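Local coordinates for putative lipoprotein (Clostridium perfringens ATCC 13124, PDB 4R7R), which is of unknown function but adopts an alpha-beta fold and is probably a lipoprotein anchored at the cell surface, at residues A[9-14]-A[48-53]; A[84-87]-A[91-94]. All coordinates share one frame; numbering follows the deposited sequence.

Contact 1 of 2, residues A[9-14]-A[48-53]; sequences YHTKNL and DLLKSL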
loop_
_atom_site.group_PDB
_atom_site.type_symbol
_atom_site.label_atom_id
_atom_site.label_comp_id
_atom_site.label_asym_id
_atom_site.label_seq_id
_atom_site.Cartn_x
_atom_site.Cartn_y
_atom_site.Cartn_z
ATOM N N TYR A 9 7.780 10.172 3.536
ATOM C CA TYR A 9 8.435 9.722 4.758
ATOM C C TYR A 9 8.277 8.228 5.038
ATOM O O TYR A 9 9.274 7.526 5.231
ATOM C CB TYR A 9 7.915 10.519 5.965
ATOM C CG TYR A 9 8.567 10.143 7.286
ATOM C CD1 TYR A 9 7.967 9.218 8.155
ATOM C CD2 TYR A 9 9.784 10.720 7.676
ATOM C CE1 TYR A 9 8.568 8.878 9.367
ATOM C CE2 TYR A 9 10.390 10.383 8.897
ATOM C CZ TYR A 9 9.775 9.466 9.722
ATOM O OH TYR A 9 10.369 9.129 10.909
ATOM N N HIS A 10 7.039 7.739 5.057
ATOM C CA HIS A 10 6.795 6.373 5.519
ATOM C C HIS A 10 7.167 5.353 4.460
ATOM O O HIS A 10 7.532 4.219 4.783
ATOM C CB HIS A 10 5.330 6.164 5.926
ATOM C CG HIS A 10 4.951 6.815 7.220
ATOM N ND1 HIS A 10 5.669 6.635 8.384
ATOM C CD2 HIS A 10 3.919 7.627 7.534
ATOM C CE1 HIS A 10 5.093 7.316 9.360
ATOM N NE2 HIS A 10 4.030 7.928 8.869
ATOM N N THR A 11 7.056 5.743 3.197
ATOM C CA THR A 11 7.371 4.834 2.090
ATOM C C THR A 11 8.872 4.561 2.005
ATOM O O THR A 11 9.298 3.439 1.755
ATOM C CB THR A 11 6.882 5.401 0.747
ATOM O OG1 THR A 11 5.484 5.704 0.850
ATOM C CG2 THR A 11 7.124 4.409 -0.382
ATOM N N LYS A 12 9.665 5.601 2.230
ATOM C CA LYS A 12 11.113 5.471 2.281
ATOM C C LYS A 12 11.533 4.497 3.391
ATOM O O LYS A 12 12.434 3.673 3.199
ATOM C CB LYS A 12 11.742 6.855 2.474
ATOM C CG LYS A 12 13.166 6.860 2.982
ATOM C CD LYS A 12 13.773 8.244 2.826
ATOM C CE LYS A 12 13.598 8.741 1.396
ATOM N NZ LYS A 12 14.573 9.811 1.038
ATOM N N ASN A 13 10.859 4.565 4.536
ATOM C CA ASN A 13 11.161 3.660 5.634
ATOM C C ASN A 13 10.749 2.234 5.328
ATOM O O ASN A 13 11.473 1.293 5.642
ATOM C CB ASN A 13 10.494 4.139 6.921
ATOM C CG ASN A 13 11.225 5.318 7.532
ATOM O OD1 ASN A 13 12.395 5.562 7.218
ATOM N ND2 ASN A 13 10.544 6.061 8.399
ATOM N N LEU A 14 9.594 2.075 4.701
ATOM C CA LEU A 14 9.138 0.750 4.338
ATOM C C LEU A 14 10.092 0.180 3.305
ATOM O O LEU A 14 10.523 -0.974 3.402
ATOM C CB LEU A 14 7.713 0.790 3.792
ATOM C CG LEU A 14 7.210 -0.567 3.305
ATOM C CD1 LEU A 14 7.176 -1.541 4.471
ATOM C CD2 LEU A 14 5.844 -0.437 2.649
ATOM N N ASP A 48 8.055 -4.463 -6.325
ATOM C CA ASP A 48 7.932 -4.011 -7.701
ATOM C C ASP A 48 7.267 -2.639 -7.713
ATOM O O ASP A 48 7.639 -1.753 -8.494
ATOM C CB ASP A 48 7.128 -5.014 -8.539
ATOM C CG ASP A 48 7.886 -6.327 -8.796
ATOM O OD1 ASP A 48 9.129 -6.364 -8.612
ATOM O OD2 ASP A 48 7.236 -7.325 -9.206
ATOM N N LEU A 49 6.294 -2.472 -6.821
ATOM C CA LEU A 49 5.574 -1.217 -6.699
ATOM C C LEU A 49 6.510 -0.111 -6.216
ATOM O O LEU A 49 6.581 0.950 -6.828
ATOM C CB LEU A 49 4.396 -1.369 -5.745
ATOM C CG LEU A 49 3.622 -0.080 -5.423
ATOM C CD1 LEU A 49 3.084 0.556 -6.688
ATOM C CD2 LEU A 49 2.490 -0.357 -4.453
ATOM N N LEU A 50 7.233 -0.379 -5.129
ATOM C CA LEU A 50 8.087 0.620 -4.498
ATOM C C LEU A 50 9.212 1.047 -5.441
ATOM O O LEU A 50 9.590 2.221 -5.482
ATOM C CB LEU A 50 8.675 0.089 -3.177
ATOM C CG LEU A 50 7.705 -0.251 -2.032
ATOM C CD1 LEU A 50 8.462 -0.570 -0.750
ATOM C CD2 LEU A 50 6.673 0.854 -1.780
ATOM N N LYS A 51 9.743 0.095 -6.199
ATOM C CA LYS A 51 10.840 0.390 -7.113
ATOM C C LYS A 51 10.344 1.225 -8.292
ATOM O O LYS A 51 11.123 1.925 -8.939
ATOM C CB LYS A 51 11.496 -0.901 -7.615
ATOM C CG LYS A 51 12.398 -1.594 -6.594
ATOM C CD LYS A 51 12.748 -3.017 -7.046
ATOM C CE LYS A 51 14.117 -3.484 -6.534
ATOM N NZ LYS A 51 14.180 -3.666 -5.056
ATOM N N SER A 52 9.044 1.149 -8.562
ATOM C CA SER A 52 8.471 1.839 -9.711
ATOM C C SER A 52 8.024 3.271 -9.355
ATOM O O SER A 52 7.769 4.093 -10.244
ATOM C CB SER A 52 7.297 1.037 -10.282
ATOM O OG SER A 52 6.125 1.212 -9.491
ATOM N N LEU A 53 7.930 3.570 -8.061
ATOM C CA LEU A 53 7.474 4.895 -7.626
ATOM C C LEU A 53 8.446 6.012 -7.994
ATOM O O LEU A 53 9.640 5.962 -7.669
ATOM C CB LEU A 53 7.244 4.939 -6.106
ATOM C CG LEU A 53 6.163 4.025 -5.551
ATOM C CD1 LEU A 53 6.015 4.240 -4.056
ATOM C CD2 LEU A 53 4.859 4.236 -6.288
#

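Contact 2 of 2, residues A[84-87]-A[91-94]; sequences DIYG and ITLY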
loop_
_atom_site.group_PDB
_atom_site.type_symbol
_atom_site.label_atom_id
_atom_site.label_comp_id
_atom_site.label_asym_id
_atom_site.label_seq_id
_atom_site.Cartn_x
_atom_site.Cartn_y
_atom_site.Cartn_z
ATOM N N ASP A 84 -3.758 1.448 2.685
ATOM C CA ASP A 84 -5.193 1.507 2.452
ATOM C C ASP A 84 -5.437 1.738 0.959
ATOM O O ASP A 84 -4.825 2.626 0.364
ATOM C CB ASP A 84 -5.846 2.606 3.301
ATOM C CG ASP A 84 -5.837 2.283 4.800
ATOM O OD1 ASP A 84 -5.862 1.080 5.155
ATOM O OD2 ASP A 84 -5.820 3.229 5.630
ATOM N N ILE A 85 -6.311 0.937 0.347
ATOM C CA ILE A 85 -6.597 1.087 -1.080
ATOM C C ILE A 85 -7.938 1.793 -1.344
ATOM O O ILE A 85 -9.002 1.290 -0.963
ATOM C CB ILE A 85 -6.605 -0.293 -1.781
ATOM C CG1 ILE A 85 -5.333 -1.081 -1.433
ATOM C CG2 ILE A 85 -6.782 -0.132 -3.280
ATOM C CD1 ILE A 85 -4.071 -0.324 -1.743
ATOM N N TYR A 86 -7.888 2.953 -1.996
ATOM C CA TYR A 86 -9.108 3.673 -2.388
ATOM C C TYR A 86 -9.350 3.633 -3.897
ATOM O O TYR A 86 -8.652 2.930 -4.642
ATOM C CB TYR A 86 -9.042 5.131 -1.932
ATOM C CG TYR A 86 -8.871 5.264 -0.446
ATOM C CD1 TYR A 86 -9.972 5.413 0.394
ATOM C CD2 TYR A 86 -7.611 5.201 0.121
ATOM C CE1 TYR A 86 -9.821 5.517 1.751
ATOM C CE2 TYR A 86 -7.444 5.306 1.476
ATOM C CZ TYR A 86 -8.552 5.465 2.290
ATOM O OH TYR A 86 -8.359 5.561 3.645
ATOM N N GLY A 87 -10.340 4.395 -4.346
ATOM C CA GLY A 87 -10.633 4.494 -5.764
ATOM C C GLY A 87 -9.619 5.351 -6.497
ATOM O O GLY A 87 -8.786 5.998 -5.868
ATOM N N ILE A 91 -3.870 5.664 -2.765
ATOM C CA ILE A 91 -3.590 4.793 -1.628
ATOM C C ILE A 91 -2.978 5.621 -0.496
ATOM O O ILE A 91 -2.511 6.738 -0.723
ATOM C CB ILE A 91 -2.620 3.643 -1.991
ATOM C CG1 ILE A 91 -1.202 4.175 -2.160
ATOM C CG2 ILE A 91 -3.047 2.903 -3.260
ATOM C CD1 ILE A 91 -0.171 3.085 -2.217
ATOM N N THR A 92 -3.010 5.087 0.724
ATOM C CA THR A 92 -2.272 5.674 1.834
ATOM C C THR A 92 -1.392 4.585 2.425
ATOM O O THR A 92 -1.674 3.393 2.263
ATOM C CB THR A 92 -3.175 6.257 2.945
ATOM O OG1 THR A 92 -3.948 5.212 3.553
ATOM C CG2 THR A 92 -4.086 7.360 2.398
ATOM N N LEU A 93 -0.335 4.998 3.113
ATOM C CA LEU A 93 0.698 4.086 3.564
ATOM C C LEU A 93 1.269 4.613 4.878
ATOM O O LEU A 93 1.651 5.801 4.978
ATOM C CB LEU A 93 1.793 3.949 2.492
ATOM C CG LEU A 93 2.822 2.810 2.587
ATOM C CD1 LEU A 93 3.481 2.590 1.229
ATOM C CD2 LEU A 93 3.886 3.083 3.651
ATOM N N TYR A 94 1.334 3.736 5.882
ATOM C CA TYR A 94 1.745 4.156 7.213
ATOM C C TYR A 94 2.082 2.954 8.093
ATOM O O TYR A 94 1.625 1.834 7.812
ATOM C CB TYR A 94 0.649 5.016 7.853
ATOM C CG TYR A 94 -0.727 4.383 7.906
ATOM C CD1 TYR A 94 -1.163 3.733 9.053
ATOM C CD2 TYR A 94 -1.600 4.457 6.816
ATOM C CE1 TYR A 94 -2.428 3.154 9.118
ATOM C CE2 TYR A 94 -2.858 3.895 6.869
ATOM C CZ TYR A 94 -3.275 3.243 8.022
ATOM O OH TYR A 94 -4.535 2.680 8.092
HETATM O O HOH W 1 -6.219 5.612 5.340
#

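Contact 1 of 2, residues A[9-14]-A[48-53]
T11 touches both L50 and L53, and L14 touches L50. The contact is wholly apolar, and no hydrogen bond passes between 9-14 and 48-53.

L50 can be followed outward. Its CB points toward 9-14 but makes no close contact itself. CG leans beside the backbone N, anti to the carbonyl carbon (chi1 -63°), and this sends both methyls toward 9-14. CD1 takes one branch and lies 4.2 Å from L14 CG, a loose approach. CD2 takes the other and lies 3.8 Å from T11 CG2. The side chains of T11 and L50 cross at a slant. With one methyl on each, the leucine fork spans T11 and L14, about one helical turn apart.

T11 CG2 has a second partner. L53 CD1 meets it at 3.8 Å, and these two side chains approach tip to tip. The methyl is therefore shared by two leucines. T11 chi1 of -54° places CG2 anti to the backbone N and OG1 beside it. There OG1 is hydrogen-bonded to D103, whose carboxylate also receives H10 N.

In the fold, helix 9-17 and helix 45-52 meet beside the antiparallel sheet. T11 and L14 rest on L93 of strand 90-95. T11 and L53 both touch F58 of the short edge strand 58-59. The link between the helices is small, with 150 Å² buried.

Within 48-53, L49 O accepts S52 OG at 2.7 Å and also S52 N at 3.0 Å. Both donors come from the same face of the carbonyl plane, and OG is tilted 23° from that plane. A glycerol, probably from the crystallisation liquor, is hydrogen-bonded to L50 O.

Contact 2 of 2, residues A[84-87]-A[91-94]
D84 and T92 form the hydrogen-bonded pair of an antiparallel beta hairpin made by strands 80-85 and 90-95. I85 and I91 are the adjacent non-hydrogen-bonded pair.

Backbone bonds come first. D84 N donates to T92 O at 2.9 Å, and T92 N donates to D84 O at 3.1 Å. I91 CA adds a CA-H...O contact to D84 O at 3.2 Å.

The apolar contacts lie on both faces of the sheet. The I85 and I91 side chains lie side by side, pointing the same way, with I85 CD1 3.7 Å from I91 CG2. On the other face, Y86 CE2 meets T92 CG2 at 4.0 Å.

The polar contacts also gather on the D84 and T92 face. Y94 CG sits between its backbone N and carbonyl carbon (chi1 55°), which brings the ring edge to D84. Y94 OH donates to D84 OD2 at 2.8 Å, on the syn side and 27° out of the carboxylate plane. The D84 carboxylate and Y94 ring planes are 67° apart. K71 forms a salt bridge with D84 OD1 and a hydrogen bond with Y94 OH, which probably favours the charged carboxylate. A water bridges Y86 OH and T92 OG1; its bond to D84 OD2 is too short to trust. The water sits in the plane of the Y86 ring, 2.7 Å from Y86 OH.

Contact 1 and contact 2 have centres about 13 Å apart and follow one another along the chain. L93 joins them. Its CD1 lies 3.7 Å from T11 OG1 and 4.1 Å from L14 CD2, so helix 9-17 packs directly on strand 90-95. H10 adds a flank, with CB 3.8 Å from L93 O and CD2 4.1 Å from Y94 CA. D103 is a second link: its carboxylate holds H10 and T11, and its backbone is bonded to L93. L93 points to the sheet face of I85 and I91, away from the polar group around D84. The bound glycerol is at contact 1, about 4 Å from the L50 side chain at the nearest atoms.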